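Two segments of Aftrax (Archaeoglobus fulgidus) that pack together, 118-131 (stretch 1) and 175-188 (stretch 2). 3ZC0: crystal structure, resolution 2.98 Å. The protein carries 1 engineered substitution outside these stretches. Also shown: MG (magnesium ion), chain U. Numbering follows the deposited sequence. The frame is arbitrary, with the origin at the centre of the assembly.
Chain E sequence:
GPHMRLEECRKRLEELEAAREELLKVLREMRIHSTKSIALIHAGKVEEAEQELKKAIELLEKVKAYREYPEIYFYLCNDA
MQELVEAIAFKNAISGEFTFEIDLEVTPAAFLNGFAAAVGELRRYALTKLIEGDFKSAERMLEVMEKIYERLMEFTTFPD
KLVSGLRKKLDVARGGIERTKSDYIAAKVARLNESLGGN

Stretch 1, residues 118-131: AVGELRRYALTKLI
Stretch 2 175-188: GGIERTKSDYIAAK

The apolar centre of this contact is Leu130, whose CB points toward the partner helix with chi1 -119° and chi2 28°, both between wells. Leu130 CD2 lies 3.7 Å from Tyr184 CA, Leu130 CD1 4.1 Å from Tyr184 CD1, and Leu130 CG 4.1 Å from Ala187 CB. Tyr184 is t at chi1, with chi2 82°. Residues 118-131 lie within a longer helix, and residues from 175 onward continue a second; the axes run in the same direction, 12° apart, and approach to 9.4 Å. In register, Leu130 CA is 7.1 Å from Tyr184 CA and Arg123 CA 6.3 Å from Thr180 CA. Backbone hydrogen bonds are i to i+4, except that Ala187 N bonds weakly to both Asp183 O (3.0 Å) and Tyr184 O (3.1 Å) and Lys188 N bonds to Ile185 O (2.9 Å). One turn before Leu130, Ala126 CB meets Thr180 CG2 at 4.0 Å, and towards the N-terminal end Val119 CG1 (chi1 t) touches Ile177 CG1 (m, t) at 4.2 Å.

A polar group packed between helices needs hydrogen-bond partners, and Arg123 (t, t, t, chi4 73°) exemplifies this, entering a hole formed by Gly176, Arg179, Thr180 and Asp183. Gly176 O lies 3.7 Å from Arg123 CD. At the guanidinium edge, Arg123 NH1 donates to Asp183 OD2 (2.8 Å, 158°) in a salt bridge and to Thr180 OG1 (3.0 Å); Arg123 NH2 also donates to Asp183 OD2 (3.2 Å), so one carboxylate oxygen serves both nitrogens and offsets their charge. Thr180 (m) extends the network, its OG1 donating to Gly176 O at 2.9 Å. Asp183 is m, with chi2 -36°.

Farther out, the exposed Arg179 (t, t, m, chi4 111°) lays its CD over one guanidinium face, 3.4 Å from Arg123 NH2, although the like charges approach to 4.2 Å between Arg123 NE and Arg179 NH1.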

# COMPACT_ATOMS: atom_id res chain seq x y z
N ALA E 118 -15.09 -22.09 -3.18
CA ALA E 118 -16.31 -22.64 -3.78
C ALA E 118 -17.57 -22.16 -3.06
O ALA E 118 -18.63 -22.03 -3.70
CB ALA E 118 -16.27 -24.17 -3.83
N VAL E 119 -17.45 -21.89 -1.75
CA VAL E 119 -18.57 -21.26 -1.02
C VAL E 119 -19.31 -20.11 -1.75
O VAL E 119 -20.54 -20.07 -1.78
CB VAL E 119 -18.17 -20.79 0.37
CG1 VAL E 119 -19.40 -20.26 1.13
CG2 VAL E 119 -17.54 -21.93 1.13
N GLY E 120 -18.55 -19.19 -2.34
CA GLY E 120 -19.12 -18.06 -3.07
C GLY E 120 -19.85 -18.45 -4.33
O GLY E 120 -20.88 -17.84 -4.67
N GLU E 121 -19.32 -19.46 -5.04
CA GLU E 121 -19.97 -19.92 -6.26
C GLU E 121 -21.28 -20.56 -5.85
O GLU E 121 -22.32 -20.41 -6.52
CB GLU E 121 -19.09 -20.92 -7.03
CG GLU E 121 -17.70 -20.42 -7.35
CD GLU E 121 -17.68 -19.21 -8.27
OE1 GLU E 121 -18.75 -18.87 -8.84
OE2 GLU E 121 -16.60 -18.58 -8.40
N LEU E 122 -21.24 -21.27 -4.73
CA LEU E 122 -22.44 -21.83 -4.17
C LEU E 122 -23.45 -20.72 -3.88
O LEU E 122 -24.63 -20.86 -4.20
CB LEU E 122 -22.13 -22.66 -2.92
CG LEU E 122 -21.50 -24.02 -3.26
CD1 LEU E 122 -21.13 -24.79 -2.01
CD2 LEU E 122 -22.46 -24.83 -4.11
N ARG E 123 -22.99 -19.61 -3.31
CA ARG E 123 -23.89 -18.49 -3.09
C ARG E 123 -24.58 -18.07 -4.40
O ARG E 123 -25.82 -18.06 -4.44
CB ARG E 123 -23.22 -17.28 -2.44
CG ARG E 123 -24.01 -16.00 -2.68
CD ARG E 123 -23.69 -14.89 -1.71
NE ARG E 123 -24.36 -13.63 -2.06
CZ ARG E 123 -25.67 -13.39 -1.91
NH1 ARG E 123 -26.49 -14.32 -1.43
NH2 ARG E 123 -26.18 -12.21 -2.25
N ARG E 124 -23.81 -17.77 -5.45
CA ARG E 124 -24.47 -17.42 -6.74
C ARG E 124 -25.51 -18.45 -7.13
O ARG E 124 -26.66 -18.09 -7.36
CB ARG E 124 -23.49 -17.28 -7.90
CG ARG E 124 -22.38 -16.31 -7.65
CD ARG E 124 -21.65 -16.02 -8.93
NE ARG E 124 -20.76 -14.88 -8.77
CZ ARG E 124 -19.47 -14.97 -8.47
NH1 ARG E 124 -18.91 -16.16 -8.30
NH2 ARG E 124 -18.76 -13.86 -8.33
N TYR E 125 -25.11 -19.72 -7.18
CA TYR E 125 -26.02 -20.80 -7.55
C TYR E 125 -27.31 -20.85 -6.72
O TYR E 125 -28.39 -20.97 -7.30
CB TYR E 125 -25.28 -22.13 -7.46
CG TYR E 125 -25.98 -23.28 -8.13
CD1 TYR E 125 -25.95 -23.44 -9.52
CD2 TYR E 125 -26.66 -24.23 -7.38
CE1 TYR E 125 -26.58 -24.50 -10.13
CE2 TYR E 125 -27.29 -25.30 -7.99
CZ TYR E 125 -27.25 -25.43 -9.36
OH TYR E 125 -27.87 -26.51 -9.95
N ALA E 126 -27.20 -20.77 -5.40
CA ALA E 126 -28.38 -20.76 -4.51
C ALA E 126 -29.31 -19.57 -4.77
O ALA E 126 -30.54 -19.67 -4.70
CB ALA E 126 -27.93 -20.74 -3.07
N LEU E 127 -28.70 -18.42 -5.04
CA LEU E 127 -29.45 -17.23 -5.41
C LEU E 127 -30.23 -17.44 -6.71
O LEU E 127 -31.40 -17.07 -6.80
CB LEU E 127 -28.48 -16.08 -5.62
CG LEU E 127 -29.07 -14.72 -5.40
CD1 LEU E 127 -29.64 -14.72 -4.00
CD2 LEU E 127 -27.97 -13.73 -5.53
N THR E 128 -29.58 -18.01 -7.72
CA THR E 128 -30.29 -18.26 -8.98
C THR E 128 -31.34 -19.40 -8.89
O THR E 128 -32.33 -19.39 -9.61
CB THR E 128 -29.34 -18.42 -10.22
OG1 THR E 128 -29.88 -19.42 -11.08
CG2 THR E 128 -27.95 -18.83 -9.83
N LYS E 129 -31.12 -20.36 -7.99
CA LYS E 129 -32.15 -21.34 -7.65
C LYS E 129 -33.36 -20.61 -7.07
O LYS E 129 -34.49 -20.78 -7.54
CB LYS E 129 -31.63 -22.37 -6.64
CG LYS E 129 -30.82 -23.51 -7.26
CD LYS E 129 -31.45 -23.99 -8.56
CE LYS E 129 -30.57 -25.02 -9.25
NZ LYS E 129 -30.87 -25.16 -10.71
N LEU E 130 -33.11 -19.80 -6.04
CA LEU E 130 -34.13 -18.96 -5.42
C LEU E 130 -34.94 -18.22 -6.48
O LEU E 130 -36.16 -18.27 -6.47
CB LEU E 130 -33.48 -17.95 -4.48
CG LEU E 130 -33.88 -18.02 -3.02
CD1 LEU E 130 -34.30 -19.43 -2.63
CD2 LEU E 130 -32.71 -17.54 -2.16
N ILE E 131 -34.25 -17.55 -7.40
CA ILE E 131 -34.91 -16.85 -8.51
C ILE E 131 -35.80 -17.80 -9.34
O ILE E 131 -36.93 -17.45 -9.70
CB ILE E 131 -33.90 -16.14 -9.44
CG1 ILE E 131 -33.10 -15.09 -8.66
CG2 ILE E 131 -34.61 -15.52 -10.67
CD1 ILE E 131 -32.18 -14.29 -9.53
N GLY E 175 -19.63 -14.18 5.37
CA GLY E 175 -20.45 -13.11 4.83
C GLY E 175 -21.43 -13.60 3.77
O GLY E 175 -22.63 -13.35 3.86
N GLY E 176 -20.92 -14.32 2.79
CA GLY E 176 -21.75 -14.91 1.76
C GLY E 176 -22.88 -15.75 2.32
O GLY E 176 -24.02 -15.56 1.94
N ILE E 177 -22.56 -16.68 3.22
CA ILE E 177 -23.58 -17.53 3.82
C ILE E 177 -24.68 -16.67 4.43
O ILE E 177 -25.86 -16.89 4.17
CB ILE E 177 -22.98 -18.45 4.91
CG1 ILE E 177 -21.93 -19.37 4.32
CG2 ILE E 177 -24.04 -19.30 5.55
CD1 ILE E 177 -20.95 -19.88 5.37
N GLU E 178 -24.31 -15.68 5.23
CA GLU E 178 -25.33 -14.88 5.87
C GLU E 178 -26.18 -14.15 4.85
O GLU E 178 -27.40 -14.12 4.96
CB GLU E 178 -24.71 -13.87 6.80
CG GLU E 178 -25.06 -14.11 8.21
CD GLU E 178 -24.34 -15.31 8.76
OE1 GLU E 178 -23.09 -15.23 8.86
OE2 GLU E 178 -25.01 -16.32 9.10
N ARG E 179 -25.52 -13.58 3.86
CA ARG E 179 -26.23 -12.83 2.84
C ARG E 179 -27.25 -13.78 2.21
O ARG E 179 -28.43 -13.46 2.09
CB ARG E 179 -25.24 -12.24 1.81
CG ARG E 179 -25.77 -11.04 1.01
CD ARG E 179 -24.67 -10.34 0.19
NE ARG E 179 -23.63 -9.72 1.02
CZ ARG E 179 -22.37 -10.15 1.10
NH1 ARG E 179 -21.97 -11.21 0.40
NH2 ARG E 179 -21.50 -9.52 1.89
N THR E 180 -26.80 -14.98 1.88
CA THR E 180 -27.67 -15.97 1.26
C THR E 180 -28.86 -16.29 2.18
O THR E 180 -29.99 -16.38 1.72
CB THR E 180 -26.88 -17.23 0.83
OG1 THR E 180 -25.78 -16.82 0.00
CG2 THR E 180 -27.76 -18.18 0.02
N LYS E 181 -28.60 -16.43 3.48
CA LYS E 181 -29.67 -16.72 4.43
C LYS E 181 -30.70 -15.62 4.35
O LYS E 181 -31.90 -15.89 4.22
CB LYS E 181 -29.12 -16.88 5.85
CG LYS E 181 -28.54 -18.27 6.14
CD LYS E 181 -27.98 -18.31 7.54
CE LYS E 181 -27.78 -19.73 8.03
NZ LYS E 181 -27.51 -19.71 9.50
N SER E 182 -30.22 -14.37 4.41
CA SER E 182 -31.08 -13.20 4.31
C SER E 182 -31.96 -13.23 3.04
O SER E 182 -33.16 -12.95 3.11
CB SER E 182 -30.26 -11.92 4.37
OG SER E 182 -31.00 -10.81 3.88
N ASP E 183 -31.36 -13.59 1.91
CA ASP E 183 -32.08 -13.69 0.64
C ASP E 183 -33.13 -14.78 0.70
O ASP E 183 -34.28 -14.60 0.25
CB ASP E 183 -31.11 -14.00 -0.50
CG ASP E 183 -30.18 -12.85 -0.81
OD1 ASP E 183 -30.63 -11.69 -0.72
OD2 ASP E 183 -29.01 -13.10 -1.15
N TYR E 184 -32.73 -15.92 1.23
CA TYR E 184 -33.62 -17.06 1.38
C TYR E 184 -34.82 -16.68 2.23
O TYR E 184 -35.94 -17.06 1.91
CB TYR E 184 -32.86 -18.21 2.02
CG TYR E 184 -33.73 -19.40 2.34
CD1 TYR E 184 -34.05 -20.33 1.35
CD2 TYR E 184 -34.23 -19.59 3.63
CE1 TYR E 184 -34.86 -21.42 1.64
CE2 TYR E 184 -35.03 -20.67 3.93
CZ TYR E 184 -35.35 -21.59 2.93
OH TYR E 184 -36.14 -22.67 3.25
N ILE E 185 -34.57 -15.93 3.30
CA ILE E 185 -35.62 -15.47 4.19
C ILE E 185 -36.55 -14.56 3.41
O ILE E 185 -37.76 -14.73 3.44
CB ILE E 185 -35.05 -14.72 5.41
CG1 ILE E 185 -34.31 -15.69 6.33
CG2 ILE E 185 -36.15 -14.04 6.20
CD1 ILE E 185 -33.95 -15.09 7.67
N ALA E 186 -35.96 -13.60 2.68
CA ALA E 186 -36.74 -12.66 1.87
C ALA E 186 -37.63 -13.39 0.86
O ALA E 186 -38.65 -12.85 0.43
CB ALA E 186 -35.82 -11.69 1.15
N ALA E 187 -37.26 -14.60 0.49
CA ALA E 187 -38.04 -15.33 -0.50
C ALA E 187 -39.21 -16.07 0.12
O ALA E 187 -40.14 -16.48 -0.57
CB ALA E 187 -37.15 -16.30 -1.29
N LYS E 188 -39.18 -16.24 1.44
CA LYS E 188 -40.19 -17.08 2.10
C LYS E 188 -41.59 -16.49 2.01
O LYS E 188 -42.51 -16.97 2.67
CB LYS E 188 -39.82 -17.38 3.56
CG LYS E 188 -38.71 -18.43 3.72
CD LYS E 188 -38.86 -19.58 2.73
CE LYS E 188 -39.57 -20.76 3.35
NZ LYS E 188 -39.83 -21.77 2.27
MG MG U . -14.65 -18.06 -7.95
O HOH W 1 -15.58 -17.89 -6.12